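Local coordinates for protein tRNA (cytosine(38)-C(5))-methyltransferase (Schizosaccharomyces pombe, PDB 6FDF) that catalyses transfer of a methyl group from S-adenosyl-L-methionine to C5 of cytosine 38 in the anticodon loop of tRNA(Asp) and, to a lower level, tRNA(Glu), at residues Pro119-Ile124 and Leu329-Phe334; Gln103-Ile108 and Gln128-Ser133; Lys69-Asp72 and Leu78-Met81. One frame throughout, in Å; residues are numbered along the deposited sequence.

Contact 1: residues Pro119-Ile124 and Leu329-Phe334; sequences PEYILI and LEPLNF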
loop_
_atom_site.group_PDB
_atom_site.type_symbol
_atom_site.label_atom_id
_atom_site.label_comp_id
_atom_site.label_asym_id
_atom_site.label_seq_id
_atom_site.Cartn_x
_atom_site.Cartn_y
_atom_site.Cartn_z
ATOM N N PRO A 119 19.729 -7.340 9.376
ATOM C CA PRO A 119 19.609 -6.329 8.322
ATOM C C PRO A 119 19.876 -4.950 8.903
ATOM O O PRO A 119 19.498 -4.646 10.035
ATOM C CB PRO A 119 18.159 -6.474 7.844
ATOM C CG PRO A 119 17.439 -7.121 8.989
ATOM C CD PRO A 119 18.452 -8.026 9.640
ATOM N N GLU A 120 20.558 -4.117 8.127
ATOM C CA GLU A 120 20.871 -2.786 8.615
ATOM C C GLU A 120 19.679 -1.847 8.524
ATOM O O GLU A 120 19.662 -0.820 9.211
ATOM C CB GLU A 120 22.075 -2.228 7.854
ATOM C CG GLU A 120 23.362 -2.975 8.186
ATOM C CD GLU A 120 24.571 -2.462 7.430
ATOM O OE1 GLU A 120 24.423 -1.534 6.611
ATOM O OE2 GLU A 120 25.678 -2.997 7.655
ATOM N N TYR A 121 18.694 -2.166 7.685
ATOM C CA TYR A 121 17.529 -1.311 7.503
ATOM C C TYR A 121 16.277 -2.167 7.405
ATOM O O TYR A 121 16.278 -3.203 6.737
ATOM C CB TYR A 121 17.660 -0.446 6.241
ATOM C CG TYR A 121 18.921 0.386 6.230
ATOM C CD1 TYR A 121 20.125 -0.147 5.780
ATOM C CD2 TYR A 121 18.918 1.685 6.709
ATOM C CE1 TYR A 121 21.287 0.610 5.793
ATOM C CE2 TYR A 121 20.069 2.443 6.726
ATOM C CZ TYR A 121 21.246 1.903 6.263
ATOM O OH TYR A 121 22.393 2.659 6.284
ATOM N N ILE A 122 15.205 -1.712 8.047
ATOM C CA ILE A 122 13.908 -2.380 7.991
ATOM C C ILE A 122 12.838 -1.320 7.778
ATOM O O ILE A 122 12.857 -0.276 8.436
ATOM C CB ILE A 122 13.613 -3.183 9.272
ATOM C CG1 ILE A 122 14.717 -4.208 9.528
ATOM C CG2 ILE A 122 12.255 -3.859 9.177
ATOM C CD1 ILE A 122 14.570 -4.920 10.855
ATOM N N LEU A 123 11.914 -1.584 6.854
ATOM C CA LEU A 123 10.768 -0.719 6.594
ATOM C C LEU A 123 9.506 -1.541 6.800
ATOM O O LEU A 123 9.342 -2.590 6.172
ATOM C CB LEU A 123 10.810 -0.163 5.170
ATOM C CG LEU A 123 9.565 0.621 4.759
ATOM C CD1 LEU A 123 9.449 1.842 5.615
ATOM C CD2 LEU A 123 9.632 0.999 3.283
ATOM N N ILE A 124 8.624 -1.069 7.680
ATOM C CA ILE A 124 7.369 -1.740 7.998
ATOM C C ILE A 124 6.227 -0.795 7.654
ATOM O O ILE A 124 6.269 0.383 8.019
ATOM C CB ILE A 124 7.307 -2.141 9.483
ATOM C CG1 ILE A 124 8.556 -2.937 9.872
ATOM C CG2 ILE A 124 6.061 -2.986 9.760
ATOM C CD1 ILE A 124 8.617 -3.263 11.346
ATOM N N LEU A 329 17.412 5.159 3.833
ATOM C CA LEU A 329 18.700 4.690 3.340
ATOM C C LEU A 329 19.746 5.795 3.205
ATOM O O LEU A 329 20.792 5.553 2.596
ATOM C CB LEU A 329 18.515 3.993 1.990
ATOM C CG LEU A 329 17.538 2.817 1.994
ATOM C CD1 LEU A 329 17.343 2.312 0.579
ATOM C CD2 LEU A 329 18.046 1.714 2.912
ATOM N N GLU A 330 19.495 6.991 3.741
ATOM C CA GLU A 330 20.485 8.067 3.646
ATOM C C GLU A 330 21.879 7.685 4.139
ATOM O O GLU A 330 22.855 8.079 3.477
ATOM C CB GLU A 330 19.989 9.322 4.384
ATOM C CG GLU A 330 18.827 9.999 3.675
ATOM C CD GLU A 330 18.479 11.359 4.247
ATOM O OE1 GLU A 330 18.889 11.668 5.383
ATOM O OE2 GLU A 330 17.788 12.125 3.546
ATOM N N PRO A 331 22.061 6.965 5.256
ATOM C CA PRO A 331 23.432 6.654 5.701
ATOM C C PRO A 331 24.224 5.807 4.718
ATOM O O PRO A 331 25.434 5.637 4.920
ATOM C CB PRO A 331 23.217 5.900 7.023
ATOM C CG PRO A 331 21.885 6.356 7.497
ATOM C CD PRO A 331 21.070 6.496 6.244
ATOM N N LEU A 332 23.592 5.273 3.670
ATOM C CA LEU A 332 24.314 4.486 2.680
ATOM C C LEU A 332 25.028 5.360 1.659
ATOM O O LEU A 332 25.870 4.847 0.913
ATOM C CB LEU A 332 23.359 3.528 1.965
ATOM C CG LEU A 332 22.839 2.378 2.828
ATOM C CD1 LEU A 332 21.805 1.557 2.074
ATOM C CD2 LEU A 332 24.000 1.502 3.274
ATOM N N ASN A 333 24.714 6.654 1.621
ATOM C CA ASN A 333 25.422 7.645 0.810
ATOM C C ASN A 333 25.471 7.234 -0.661
ATOM O O ASN A 333 26.535 7.063 -1.258
ATOM C CB ASN A 333 26.829 7.888 1.362
ATOM C CG ASN A 333 26.907 9.129 2.233
ATOM O OD1 ASN A 333 25.928 9.517 2.872
ATOM N ND2 ASN A 333 28.075 9.758 2.260
ATOM N N PHE A 334 24.286 7.085 -1.243
ATOM C CA PHE A 334 24.169 6.766 -2.659
ATOM C C PHE A 334 24.209 8.038 -3.500
ATOM O O PHE A 334 23.505 8.153 -4.504
ATOM C CB PHE A 334 22.879 5.990 -2.937
ATOM C CG PHE A 334 22.884 4.590 -2.389
ATOM C CD1 PHE A 334 24.073 3.897 -2.231
ATOM C CD2 PHE A 334 21.698 3.967 -2.035
ATOM C CE1 PHE A 334 24.081 2.608 -1.728
ATOM C CE2 PHE A 334 21.700 2.678 -1.532
ATOM C CZ PHE A 334 22.892 1.998 -1.379
#
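Tyr121, near the start of strand 121-127, reaches into the C-terminal tail and is met there by Leu329, Pro331 and Leu332. The first kind of interaction is a CH-pi contact. Methyl CD2 of Leu329 lies over one face of the tyrosine ring, 4.0 Å from its centroid and 22° off the ring normal. It is displaced toward the inner end of the ring, so its closest atom is Tyr121 CG, with 3.7 Å between CG and CD2. A branched leucine suits this place because one methyl can drop onto the ring while the other stays clear.

The second kind is apolar packing around the phenol end. Leu332 approaches from the opposite direction, and its CG comes to 3.8 Å from Tyr121 CE1 and 3.5 Å from Tyr121 OH. Pro331 CB lies 3.4 Å from the same OH, which therefore meets carbon on this side. With CG anti to the carbonyl carbon (chi1 -56°), the ring leaves the sheet toward the tail. Leu78 of the neighbouring strand and Leu328 of helix 318-328 also touch it, as does Arg174.

Backbone bonding within the tail sets these partners. The short 3-10 turn is closed by Leu332 N to Leu329 O (3.0 Å), which holds both leucines near the ring. Pro331 suits this turn, where its ring presents CB to the hydroxyl. Replacing Tyr121 with an alanine would probably leave Leu329 CD2 without the face it rests on and open a gap before Leu332 and Pro331.

Between these segments, then, cohesion comes from dispersion and shape. Tyr121, long enough to span the distance, is one of the side chains by which tail and sheet pack together, and the hydrogen bonds here shape each segment rather than join the two.

Contact 2: residues Gln103-Ile108 and Gln128-Ser133; sequences QAFLNI and QGFEES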
loop_
_atom_site.group_PDB
_atom_site.type_symbol
_atom_site.label_atom_id
_atom_site.label_comp_id
_atom_site.label_asym_id
_atom_site.label_seq_id
_atom_site.Cartn_x
_atom_site.Cartn_y
_atom_site.Cartn_z
ATOM N N GLN A 103 0.653 -14.748 12.745
ATOM C CA GLN A 103 1.724 -15.583 13.254
ATOM C C GLN A 103 2.962 -15.359 12.409
ATOM O O GLN A 103 4.088 -15.450 12.909
ATOM C CB GLN A 103 1.292 -17.051 13.235
ATOM C CG GLN A 103 2.380 -18.054 13.574
ATOM C CD GLN A 103 1.821 -19.338 14.170
ATOM O OE1 GLN A 103 1.704 -20.355 13.485
ATOM N NE2 GLN A 103 1.464 -19.291 15.449
ATOM N N ALA A 104 2.757 -15.113 11.111
ATOM C CA ALA A 104 3.866 -14.814 10.215
ATOM C C ALA A 104 4.650 -13.591 10.678
ATOM O O ALA A 104 5.886 -13.604 10.653
ATOM C CB ALA A 104 3.343 -14.592 8.796
ATOM N N PHE A 105 3.969 -12.519 11.101
ATOM C CA PHE A 105 4.734 -11.360 11.562
ATOM C C PHE A 105 5.470 -11.682 12.855
ATOM O O PHE A 105 6.636 -11.305 13.022
ATOM C CB PHE A 105 3.821 -10.144 11.744
ATOM C CG PHE A 105 4.547 -8.903 12.222
ATOM C CD1 PHE A 105 5.505 -8.291 11.425
ATOM C CD2 PHE A 105 4.259 -8.349 13.462
ATOM C CE1 PHE A 105 6.173 -7.162 11.856
ATOM C CE2 PHE A 105 4.916 -7.208 13.902
ATOM C CZ PHE A 105 5.876 -6.613 13.096
ATOM N N LEU A 106 4.827 -12.427 13.758
ATOM C CA LEU A 106 5.492 -12.795 14.999
ATOM C C LEU A 106 6.631 -13.768 14.728
ATOM O O LEU A 106 7.638 -13.762 15.448
ATOM C CB LEU A 106 4.488 -13.390 15.983
ATOM C CG LEU A 106 3.324 -12.455 16.319
ATOM C CD1 LEU A 106 2.369 -13.093 17.322
ATOM C CD2 LEU A 106 3.846 -11.115 16.830
ATOM N N ASN A 107 6.502 -14.585 13.679
ATOM C CA ASN A 107 7.606 -15.456 13.297
ATOM C C ASN A 107 8.815 -14.639 12.863
ATOM O O ASN A 107 9.950 -14.960 13.237
ATOM C CB ASN A 107 7.175 -16.415 12.187
ATOM C CG ASN A 107 8.286 -17.372 11.784
ATOM O OD1 ASN A 107 8.734 -18.193 12.583
ATOM N ND2 ASN A 107 8.734 -17.269 10.535
ATOM N N ILE A 108 8.595 -13.572 12.087
ATOM C CA ILE A 108 9.709 -12.704 11.710
ATOM C C ILE A 108 10.396 -12.176 12.962
ATOM O O ILE A 108 11.627 -12.193 13.071
ATOM C CB ILE A 108 9.231 -11.555 10.804
ATOM C CG1 ILE A 108 8.713 -12.095 9.468
ATOM C CG2 ILE A 108 10.368 -10.569 10.546
ATOM C CD1 ILE A 108 7.967 -11.055 8.649
ATOM N N GLN A 128 -3.471 2.191 9.883
ATOM C CA GLN A 128 -3.605 3.026 11.066
ATOM C C GLN A 128 -4.248 2.229 12.194
ATOM O O GLN A 128 -5.215 1.490 11.987
ATOM C CB GLN A 128 -4.438 4.264 10.741
ATOM C CG GLN A 128 -4.552 5.257 11.880
ATOM C CD GLN A 128 -5.216 6.548 11.450
ATOM O OE1 GLN A 128 -5.952 6.580 10.463
ATOM N NE2 GLN A 128 -4.963 7.621 12.190
ATOM N N GLY A 129 -3.719 2.393 13.396
ATOM C CA GLY A 129 -4.140 1.607 14.528
ATOM C C GLY A 129 -3.217 0.453 14.848
ATOM O O GLY A 129 -3.295 -0.099 15.949
ATOM N N PHE A 130 -2.342 0.079 13.912
ATOM C CA PHE A 130 -1.270 -0.849 14.250
ATOM C C PHE A 130 -0.465 -0.326 15.429
ATOM O O PHE A 130 -0.015 -1.105 16.276
ATOM C CB PHE A 130 -0.359 -1.077 13.041
ATOM C CG PHE A 130 0.801 -2.004 13.324
ATOM C CD1 PHE A 130 0.612 -3.375 13.388
ATOM C CD2 PHE A 130 2.076 -1.497 13.540
ATOM C CE1 PHE A 130 1.676 -4.227 13.657
ATOM C CE2 PHE A 130 3.143 -2.346 13.807
ATOM C CZ PHE A 130 2.937 -3.713 13.863
ATOM N N GLU A 131 -0.291 0.998 15.511
ATOM C CA GLU A 131 0.601 1.567 16.517
ATOM C C GLU A 131 0.144 1.272 17.937
ATOM O O GLU A 131 0.966 1.308 18.858
ATOM C CB GLU A 131 0.743 3.080 16.322
ATOM C CG GLU A 131 -0.478 3.899 16.701
ATOM C CD GLU A 131 -1.571 3.854 15.650
ATOM O OE1 GLU A 131 -1.394 3.160 14.624
ATOM O OE2 GLU A 131 -2.604 4.531 15.844
ATOM N N GLU A 132 -1.141 0.976 18.137
ATOM C CA GLU A 132 -1.670 0.672 19.458
ATOM C C GLU A 132 -1.759 -0.821 19.736
ATOM O O GLU A 132 -2.259 -1.205 20.798
ATOM C CB GLU A 132 -3.055 1.307 19.633
ATOM C CG GLU A 132 -3.042 2.824 19.661
ATOM C CD GLU A 132 -4.427 3.415 19.820
ATOM O OE1 GLU A 132 -5.410 2.644 19.773
ATOM O OE2 GLU A 132 -4.531 4.647 19.997
ATOM N N SER A 133 -1.285 -1.666 18.825
ATOM C CA SER A 133 -1.525 -3.097 18.934
ATOM C C SER A 133 -0.451 -3.786 19.770
ATOM O O SER A 133 0.660 -3.279 19.942
ATOM C CB SER A 133 -1.566 -3.741 17.550
ATOM O OG SER A 133 -0.278 -3.726 16.943
#
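The loop that leaves the strand bearing the Glu-Asn-Val motif of C5-methyltransferases carries Phe130, which meets Phe105 of helix 103-111 beside the predicted active-site residue Cys85. The two rings form an offset edge-to-face pair, centroids 6.0 Å apart and planes at 76°, with the edge of Phe130 turned toward the face of Phe105. A single corner does the touching: Phe130 CZ lies 4.0 Å from Phe105 CE2 and 4.2 Å from Phe105 CZ. The side chains come from opposite directions. In Phe130, CG is anti to the backbone N (chi1 179°), which carries the ring from the loop toward the helix. Phenylalanine suits both positions, since its long, flat side chain bridges backbones too far apart for smaller residues and brings no polar atom into a buried place.

The loop itself is tightly shaped. Phe130 O takes two bonds from Ser133, one from its N at 2.9 Å and one from its OG at 2.7 Å, the hydroxyl approaching in the carbonyl plane on a lone pair. Ser133 OG also bonds Ala136 N and so serves as N-cap of helix 134-145, a role suited to a short hydroxyl side chain. Glu131 OE1 accepts from Gly129 N at 2.7 Å in a bent bond. Gly129 has a positive phi at which a CB would press against the carbonyl of Gln128, hence glycine here.

Outside the pair, Phe130 touches Trp169, Ala135 and Ala136. Its side chain also packs on Cys85, while Ala104, next to Phe105, touches the bound S-adenosyl-L-homocysteine. An aromatic pair between the helix that touches the cofactor and the loop after the Glu-Asn-Val strand is consistent with the surround of the active site in a C5-methyltransferase domain.

Contact 3: residues Lys69-Asp72 and Leu78-Met81; sequences KDFD and LWTM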
loop_
_atom_site.group_PDB
_atom_site.type_symbol
_atom_site.label_atom_id
_atom_site.label_comp_id
_atom_site.label_asym_id
_atom_site.label_seq_id
_atom_site.Cartn_x
_atom_site.Cartn_y
_atom_site.Cartn_z
ATOM N N LYS A 69 17.907 -19.804 8.874
ATOM C CA LYS A 69 18.712 -20.263 7.745
ATOM C C LYS A 69 18.189 -19.708 6.423
ATOM O O LYS A 69 18.975 -19.427 5.509
ATOM C CB LYS A 69 18.739 -21.791 7.711
ATOM C CG LYS A 69 19.440 -22.420 8.905
ATOM C CD LYS A 69 19.591 -23.928 8.734
ATOM C CE LYS A 69 20.593 -24.262 7.639
ATOM N NZ LYS A 69 21.014 -25.692 7.682
ATOM N N ASP A 70 16.865 -19.567 6.291
ATOM C CA ASP A 70 16.303 -18.925 5.103
ATOM C C ASP A 70 16.770 -17.479 4.990
ATOM O O ASP A 70 17.239 -17.043 3.931
ATOM C CB ASP A 70 14.774 -18.984 5.130
ATOM C CG ASP A 70 14.233 -20.399 5.048
ATOM O OD1 ASP A 70 14.893 -21.266 4.429
ATOM O OD2 ASP A 70 13.137 -20.643 5.600
ATOM N N PHE A 71 16.628 -16.710 6.073
ATOM C CA PHE A 71 17.080 -15.322 6.052
ATOM C C PHE A 71 18.582 -15.226 5.809
ATOM O O PHE A 71 19.050 -14.299 5.135
ATOM C CB PHE A 71 16.705 -14.634 7.360
ATOM C CG PHE A 71 15.239 -14.335 7.490
ATOM C CD1 PHE A 71 14.646 -13.366 6.699
ATOM C CD2 PHE A 71 14.461 -15.014 8.410
ATOM C CE1 PHE A 71 13.299 -13.082 6.819
ATOM C CE2 PHE A 71 13.110 -14.734 8.536
ATOM C CZ PHE A 71 12.529 -13.767 7.739
ATOM N N ASP A 72 19.353 -16.184 6.344
ATOM C CA ASP A 72 20.795 -16.199 6.114
ATOM C C ASP A 72 21.113 -16.382 4.637
ATOM O O ASP A 72 22.002 -15.713 4.095
ATOM C CB ASP A 72 21.454 -17.313 6.927
ATOM C CG ASP A 72 21.497 -17.014 8.415
ATOM O OD1 ASP A 72 21.378 -15.830 8.795
ATOM O OD2 ASP A 72 21.669 -17.972 9.204
ATOM N N LEU A 78 18.464 -4.763 3.507
ATOM C CA LEU A 78 17.188 -4.093 3.724
ATOM C C LEU A 78 16.083 -5.136 3.655
ATOM O O LEU A 78 16.032 -5.921 2.703
ATOM C CB LEU A 78 16.937 -2.998 2.675
ATOM C CG LEU A 78 15.494 -2.478 2.606
ATOM C CD1 LEU A 78 15.114 -1.746 3.895
ATOM C CD2 LEU A 78 15.279 -1.569 1.401
ATOM N N TRP A 79 15.229 -5.172 4.672
ATOM C CA TRP A 79 13.992 -5.945 4.620
ATOM C C TRP A 79 12.824 -4.972 4.583
ATOM O O TRP A 79 12.764 -4.055 5.407
ATOM C CB TRP A 79 13.812 -6.846 5.844
ATOM C CG TRP A 79 14.830 -7.916 6.070
ATOM C CD1 TRP A 79 15.941 -8.187 5.321
ATOM C CD2 TRP A 79 14.829 -8.853 7.144
ATOM N NE1 TRP A 79 16.629 -9.252 5.868
ATOM C CE2 TRP A 79 15.962 -9.675 6.988
ATOM C CE3 TRP A 79 13.969 -9.087 8.219
ATOM C CZ2 TRP A 79 16.262 -10.704 7.875
ATOM C CZ3 TRP A 79 14.266 -10.111 9.099
ATOM C CH2 TRP A 79 15.405 -10.902 8.925
ATOM N N THR A 80 11.912 -5.159 3.632
ATOM C CA THR A 80 10.657 -4.415 3.620
ATOM C C THR A 80 9.517 -5.375 3.938
ATOM O O THR A 80 9.579 -6.566 3.610
ATOM C CB THR A 80 10.411 -3.723 2.270
ATOM O OG1 THR A 80 10.164 -4.705 1.247
ATOM C CG2 THR A 80 11.600 -2.844 1.881
ATOM N N MET A 81 8.464 -4.863 4.569
ATOM C CA MET A 81 7.341 -5.738 4.874
ATOM C C MET A 81 6.074 -4.918 5.054
ATOM O O MET A 81 6.110 -3.816 5.607
ATOM C CB MET A 81 7.611 -6.582 6.131
ATOM C CG MET A 81 7.998 -5.780 7.358
ATOM S SD MET A 81 8.561 -6.828 8.720
ATOM C CE MET A 81 10.276 -7.064 8.290
HETATM O O HOH W 1 18.704 -11.565 5.278
#
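Phe71 and Trp79 lie ring over ring in an offset stack. The centroids of the Phe71 ring and the six-membered ring of Trp79 are 4.4 Å apart, with the planes 20° from parallel. Overlap is greatest at one corner of the phenyl ring: Phe71 CD1 is 3.3 Å from Trp79 CZ2 and 3.4 Å from Trp79 CH2. A water joins the same residues, donating to Phe71 O at 2.8 Å and accepting in the indole plane from Trp79 NE1 at 3.2 Å. Tryptophan suits the strand position because it offers a broad face for stacking and one N-H for this water; phenylalanine gives the buried helix face a flat apolar ring to lie on the indole.

The torsions bring the rings together: each CG is anti to its carbonyl carbon, with chi1 -62° in Trp79 turning the indole toward the helix. Further out, Leu14 touches both rings, Leu66, Val111 and Val115 pack on Phe71, and Pro119 on Trp79. Backbone bonds to Tyr121 and Leu123 hold Trp79 in the sheet.

Helix 68-74 thus packs on one side of the sheet, reaching strand 78-81 through Phe71, in the beta-alpha-beta crossover from edge strand 58-60, a hallmark of the Rossmann-like class I methyltransferase fold.

Along the chain contact 3 comes first, closing before the others open; contacts 1 and 2 then interlace, since 103-108 precedes 119-124, 128-133 follows it and 329-334 ends the protein. Contacts 1 and 3 have centres about 14 Å apart and share the central sheet, where strands 78-81 and 121-127 are neighbours, with Leu123 O probably also bonding Met81 N. The centre of contact 2 lies about 17 Å from that of contact 3 and about 21 Å from that of contact 1; Met81 packs on its Phe105. Contacts 1 and 3 pack the tail and a helix on the Rossmann-like sheet, while contact 2, nearest the predicted active site, joins a helix to a loop beyond a strand end.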